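Long-range contact in SusD superfamily protein (Bacteroides fragilis NCTC 9343, PDB 3NQP), which is probably an outer-membrane SusD-type binding protein that helps capture sugars at the cell surface, though its own ligand is not established: residues 295-307 against 339-351. Sequence-based numbering, arbitrary orientation.
Sequences RYQANGEVFGDAL and IASYNKDGKTGEL
A single antiparallel bridge, the hydrogen-bonded pair Tyr296 and Tyr342, ties the loop 295-307 to the edge of strand 338-344 that faces away from strand 351-358 in a two-stranded antiparallel hairpin, far from the centre of the chain. Tyr342 N gives to Tyr296 O at 2.7 Å, and Tyr296 N returns the bond to Tyr342 O in its carbonyl plane. Each carbonyl oxygen also lies at the edge of the partner's ring.

With CG anti to its carbonyl carbon (chi1 -58°), the Tyr296 ring runs out along the hairpin to Lys344, whose CE sits 4.3 Å from the ring centroid in an off-centre CH-pi contact, while CB of Tyr296 meets Leu351 CD2. Beyond the bridge a type I turn, Gln297 to Gly300, folds the loop back on itself. Leu351 CD1 lies against the carbonyl oxygens of Gln297 and Ala298, and Ala298 CB packs 3.8 Å from Tyr342 CE1. A water joins Ala298 N to Ala340 O, continuing the link where the direct pairing stops.

The returning limb closes over the strand's start: Ile339 CG2 meets Leu307 CD2 at 3.6 Å, and its CD1 reaches Ala306 CB, which itself lies over one face of Phe303. That ring receives Ala340 O at its edge.

The extended Arg295 lies alongside Asn343, their flat groups 69° apart, and one water bridges NE to Asn343 OD1. Another links Arg295 NH1 to Ser341 OG; Arg295 NH1 also hydrogen-bonds Ser291 OG, Ser341 OG hydrogen-bonds His357 NE2, and Tyr354 of the second strand makes a cation-pi contact with the arginine.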
loop_
_atom_site.group_PDB
_atom_site.type_symbol
_atom_site.label_atom_id
_atom_site.label_comp_id
_atom_site.label_asym_id
_atom_site.label_seq_id
_atom_site.Cartn_x
_atom_site.Cartn_y
_atom_site.Cartn_z
ATOM N N ARG A 295 16.243 -24.562 -11.812
ATOM C CA ARG A 295 15.183 -24.646 -12.793
ATOM C C ARG A 295 15.622 -23.738 -13.966
ATOM O O ARG A 295 16.836 -23.448 -14.117
ATOM C CB ARG A 295 13.840 -24.242 -12.182
ATOM C CG ARG A 295 13.411 -25.160 -11.059
ATOM C CD ARG A 295 11.917 -25.179 -10.717
ATOM N NE ARG A 295 11.744 -26.205 -9.687
ATOM C CZ ARG A 295 11.865 -25.993 -8.373
ATOM N NH1 ARG A 295 12.066 -24.770 -7.886
ATOM N NH2 ARG A 295 11.767 -27.004 -7.525
ATOM N N TYR A 296 14.670 -23.312 -14.794
ATOM C CA TYR A 296 14.980 -22.665 -16.054
ATOM C C TYR A 296 14.272 -21.325 -16.209
ATOM O O TYR A 296 13.240 -21.084 -15.636
ATOM C CB TYR A 296 14.632 -23.582 -17.234
ATOM C CG TYR A 296 15.364 -24.880 -17.158
ATOM C CD1 TYR A 296 16.612 -25.016 -17.731
ATOM C CD2 TYR A 296 14.851 -25.953 -16.419
ATOM C CE1 TYR A 296 17.327 -26.196 -17.611
ATOM C CE2 TYR A 296 15.560 -27.138 -16.292
ATOM C CZ TYR A 296 16.806 -27.246 -16.883
ATOM O OH TYR A 296 17.523 -28.429 -16.809
ATOM N N GLN A 297 14.888 -20.464 -17.004
ATOM C CA GLN A 297 14.296 -19.236 -17.474
ATOM C C GLN A 297 13.482 -19.502 -18.728
ATOM O O GLN A 297 13.607 -20.558 -19.357
ATOM C CB GLN A 297 15.407 -18.238 -17.789
ATOM C CG GLN A 297 16.437 -18.151 -16.667
ATOM C CD GLN A 297 17.452 -17.058 -16.879
ATOM O OE1 GLN A 297 17.088 -15.918 -17.130
ATOM N NE2 GLN A 297 18.720 -17.383 -16.707
ATOM N N ALA A 298 12.718 -18.491 -19.113
ATOM C CA ALA A 298 11.844 -18.496 -20.260
ATOM C C ALA A 298 12.576 -18.853 -21.545
ATOM O O ALA A 298 11.986 -19.487 -22.401
ATOM C CB ALA A 298 11.111 -17.081 -20.429
ATOM N N ASN A 299 13.860 -18.499 -21.647
ATOM C CA ASN A 299 14.624 -18.811 -22.887
ATOM C C ASN A 299 15.208 -20.203 -22.855
ATOM O O ASN A 299 15.969 -20.569 -23.752
ATOM C CB ASN A 299 15.768 -17.798 -23.091
ATOM C CG ASN A 299 16.817 -17.900 -22.036
ATOM O OD1 ASN A 299 16.550 -18.477 -20.980
ATOM N ND2 ASN A 299 17.999 -17.306 -22.266
ATOM N N GLY A 300 14.970 -20.942 -21.765
ATOM C CA GLY A 300 15.475 -22.316 -21.618
ATOM C C GLY A 300 16.814 -22.464 -20.927
ATOM O O GLY A 300 17.270 -23.566 -20.682
ATOM N N GLU A 301 17.436 -21.340 -20.625
ATOM C CA GLU A 301 18.697 -21.280 -19.912
ATOM C C GLU A 301 18.481 -21.625 -18.458
ATOM O O GLU A 301 17.439 -21.323 -17.924
ATOM C CB GLU A 301 19.236 -19.846 -20.035
ATOM C CG GLU A 301 20.526 -19.592 -19.430
ATOM C CD GLU A 301 21.013 -18.172 -19.640
ATOM O OE1 GLU A 301 20.398 -17.383 -20.394
ATOM O OE2 GLU A 301 22.033 -17.854 -19.020
ATOM N N VAL A 302 19.468 -22.238 -17.821
ATOM C CA VAL A 302 19.376 -22.561 -16.382
ATOM C C VAL A 302 19.209 -21.252 -15.596
ATOM O O VAL A 302 19.812 -20.244 -15.922
ATOM C CB VAL A 302 20.587 -23.365 -15.877
ATOM C CG1 VAL A 302 20.484 -23.652 -14.394
ATOM C CG2 VAL A 302 20.691 -24.709 -16.597
ATOM N N PHE A 303 18.332 -21.265 -14.595
ATOM C CA PHE A 303 17.980 -20.021 -13.893
ATOM C C PHE A 303 19.179 -19.413 -13.131
ATOM O O PHE A 303 19.473 -18.230 -13.266
ATOM C CB PHE A 303 16.801 -20.326 -12.947
ATOM C CG PHE A 303 16.155 -19.098 -12.352
ATOM C CD1 PHE A 303 16.721 -18.464 -11.290
ATOM C CD2 PHE A 303 15.010 -18.572 -12.912
ATOM C CE1 PHE A 303 16.115 -17.330 -10.723
ATOM C CE2 PHE A 303 14.430 -17.437 -12.384
ATOM C CZ PHE A 303 14.979 -16.835 -11.265
ATOM N N GLY A 304 19.864 -20.214 -12.316
ATOM C CA GLY A 304 21.042 -19.731 -11.610
ATOM C C GLY A 304 20.680 -18.503 -10.768
ATOM O O GLY A 304 19.656 -18.486 -10.084
ATOM N N ASP A 305 21.525 -17.484 -10.792
ATOM C CA ASP A 305 21.256 -16.257 -10.067
ATOM C C ASP A 305 20.810 -15.202 -11.067
ATOM O O ASP A 305 21.468 -14.163 -11.238
ATOM C CB ASP A 305 22.501 -15.771 -9.314
ATOM C CG ASP A 305 22.236 -14.523 -8.516
ATOM O OD1 ASP A 305 21.066 -14.156 -8.342
ATOM O OD2 ASP A 305 23.176 -13.931 -7.998
ATOM N N ALA A 306 19.675 -15.456 -11.707
ATOM C CA ALA A 306 19.199 -14.643 -12.824
ATOM C C ALA A 306 18.947 -13.181 -12.443
ATOM O O ALA A 306 19.093 -12.341 -13.264
ATOM C CB ALA A 306 17.930 -15.261 -13.397
ATOM N N LEU A 307 18.559 -12.900 -11.190
ATOM C CA LEU A 307 18.325 -11.515 -10.719
ATOM C C LEU A 307 19.562 -10.798 -10.223
ATOM O O LEU A 307 19.514 -9.600 -9.992
ATOM C CB LEU A 307 17.271 -11.473 -9.631
ATOM C CG LEU A 307 15.879 -11.892 -10.112
ATOM C CD1 LEU A 307 14.862 -11.673 -8.993
ATOM C CD2 LEU A 307 15.407 -11.208 -11.418
ATOM N N ILE A 339 10.140 -12.079 -12.616
ATOM C CA ILE A 339 10.841 -13.040 -13.461
ATOM C C ILE A 339 10.208 -14.393 -13.186
ATOM O O ILE A 339 9.844 -14.704 -12.055
ATOM C CB ILE A 339 12.398 -13.103 -13.224
ATOM C CG1 ILE A 339 13.077 -13.959 -14.321
ATOM C CG2 ILE A 339 12.736 -13.572 -11.773
ATOM C CD1 ILE A 339 14.684 -13.929 -14.310
ATOM N N ALA A 340 10.056 -15.210 -14.231
ATOM C CA ALA A 340 9.430 -16.526 -14.075
ATOM C C ALA A 340 10.503 -17.626 -14.054
ATOM O O ALA A 340 11.539 -17.534 -14.735
ATOM C CB ALA A 340 8.442 -16.756 -15.228
ATOM N N SER A 341 10.242 -18.680 -13.291
ATOM C CA SER A 341 11.079 -19.876 -13.328
ATOM C C SER A 341 10.215 -21.020 -13.841
ATOM O O SER A 341 9.016 -21.106 -13.533
ATOM C CB SER A 341 11.696 -20.184 -11.950
ATOM O OG SER A 341 10.727 -20.410 -10.926
ATOM N N TYR A 342 10.838 -21.899 -14.603
ATOM C CA TYR A 342 10.143 -22.963 -15.334
ATOM C C TYR A 342 10.757 -24.350 -15.048
ATOM O O TYR A 342 11.958 -24.474 -14.903
ATOM C CB TYR A 342 10.250 -22.734 -16.843
ATOM C CG TYR A 342 9.570 -21.495 -17.336
ATOM C CD1 TYR A 342 10.170 -20.248 -17.209
ATOM C CD2 TYR A 342 8.296 -21.552 -17.887
ATOM C CE1 TYR A 342 9.525 -19.111 -17.641
ATOM C CE2 TYR A 342 7.663 -20.439 -18.311
ATOM C CZ TYR A 342 8.267 -19.220 -18.193
ATOM O OH TYR A 342 7.605 -18.077 -18.624
ATOM N N ASN A 343 9.903 -25.365 -15.000
ATOM C CA ASN A 343 10.303 -26.763 -15.178
ATOM C C ASN A 343 10.459 -27.052 -16.639
ATOM O O ASN A 343 9.785 -26.437 -17.450
ATOM C CB ASN A 343 9.190 -27.687 -14.695
ATOM C CG ASN A 343 9.458 -28.260 -13.365
ATOM O OD1 ASN A 343 10.600 -28.239 -12.901
ATOM N ND2 ASN A 343 8.408 -28.825 -12.731
ATOM N N LYS A 344 11.346 -27.990 -16.957
ATOM C CA LYS A 344 11.557 -28.453 -18.310
ATOM C C LYS A 344 11.232 -29.930 -18.292
ATOM O O LYS A 344 11.745 -30.674 -17.450
ATOM C CB LYS A 344 13.004 -28.231 -18.749
ATOM C CG LYS A 344 13.395 -29.053 -19.954
ATOM C CD LYS A 344 14.513 -28.414 -20.764
ATOM C CE LYS A 344 15.872 -28.835 -20.265
ATOM N NZ LYS A 344 16.947 -28.407 -21.185
ATOM N N ASP A 345 10.341 -30.338 -19.186
ATOM C CA ASP A 345 9.973 -31.756 -19.336
ATOM C C ASP A 345 11.200 -32.579 -19.779
ATOM O O ASP A 345 11.929 -32.196 -20.720
ATOM C CB ASP A 345 8.822 -31.887 -20.337
ATOM C CG ASP A 345 8.225 -33.284 -20.389
ATOM O OD1 ASP A 345 8.870 -34.197 -20.949
ATOM O OD2 ASP A 345 7.084 -33.442 -19.910
ATOM N N GLY A 346 11.461 -33.667 -19.050
ATOM C CA GLY A 346 12.629 -34.531 -19.313
ATOM C C GLY A 346 12.653 -35.132 -20.723
ATOM O O GLY A 346 13.727 -35.298 -21.316
ATOM N N LYS A 347 11.464 -35.448 -21.249
ATOM C CA LYS A 347 11.299 -36.055 -22.573
ATOM C C LYS A 347 11.294 -34.990 -23.671
ATOM O O LYS A 347 12.135 -35.016 -24.566
ATOM C CB LYS A 347 9.993 -36.873 -22.624
ATOM N N THR A 348 10.356 -34.042 -23.586
ATOM C CA THR A 348 10.076 -33.104 -24.696
ATOM C C THR A 348 10.824 -31.753 -24.644
ATOM O O THR A 348 10.787 -31.008 -25.621
ATOM C CB THR A 348 8.547 -32.831 -24.840
ATOM O OG1 THR A 348 8.081 -31.975 -23.777
ATOM C CG2 THR A 348 7.759 -34.147 -24.846
ATOM N N GLY A 349 11.480 -31.435 -23.521
ATOM C CA GLY A 349 12.171 -30.144 -23.349
ATOM C C GLY A 349 11.234 -28.946 -23.220
ATOM O O GLY A 349 11.670 -27.805 -23.221
ATOM N N GLU A 350 9.942 -29.215 -23.132
ATOM C CA GLU A 350 8.942 -28.181 -23.042
ATOM C C GLU A 350 8.963 -27.548 -21.636
ATOM O O GLU A 350 9.088 -28.246 -20.620
ATOM C CB GLU A 350 7.552 -28.760 -23.344
ATOM C CG GLU A 350 6.407 -27.749 -23.158
ATOM C CD GLU A 350 5.014 -28.369 -23.174
ATOM O OE1 GLU A 350 4.892 -29.580 -23.454
ATOM O OE2 GLU A 350 4.035 -27.629 -22.900
ATOM N N LEU A 351 8.813 -26.230 -21.601
ATOM C CA LEU A 351 8.915 -25.473 -20.373
ATOM C C LEU A 351 7.524 -25.241 -19.838
ATOM O O LEU A 351 6.605 -24.883 -20.597
ATOM C CB LEU A 351 9.645 -24.143 -20.619
ATOM C CG LEU A 351 11.096 -24.208 -21.128
ATOM C CD1 LEU A 351 11.598 -22.826 -21.470
ATOM C CD2 LEU A 351 12.019 -24.835 -20.097
HETATM O O HOH W 1 11.245 -22.081 -8.731
HETATM O O HOH W 2 11.226 -29.022 -10.416
HETATM O O HOH W 3 12.312 -16.250 -16.985
#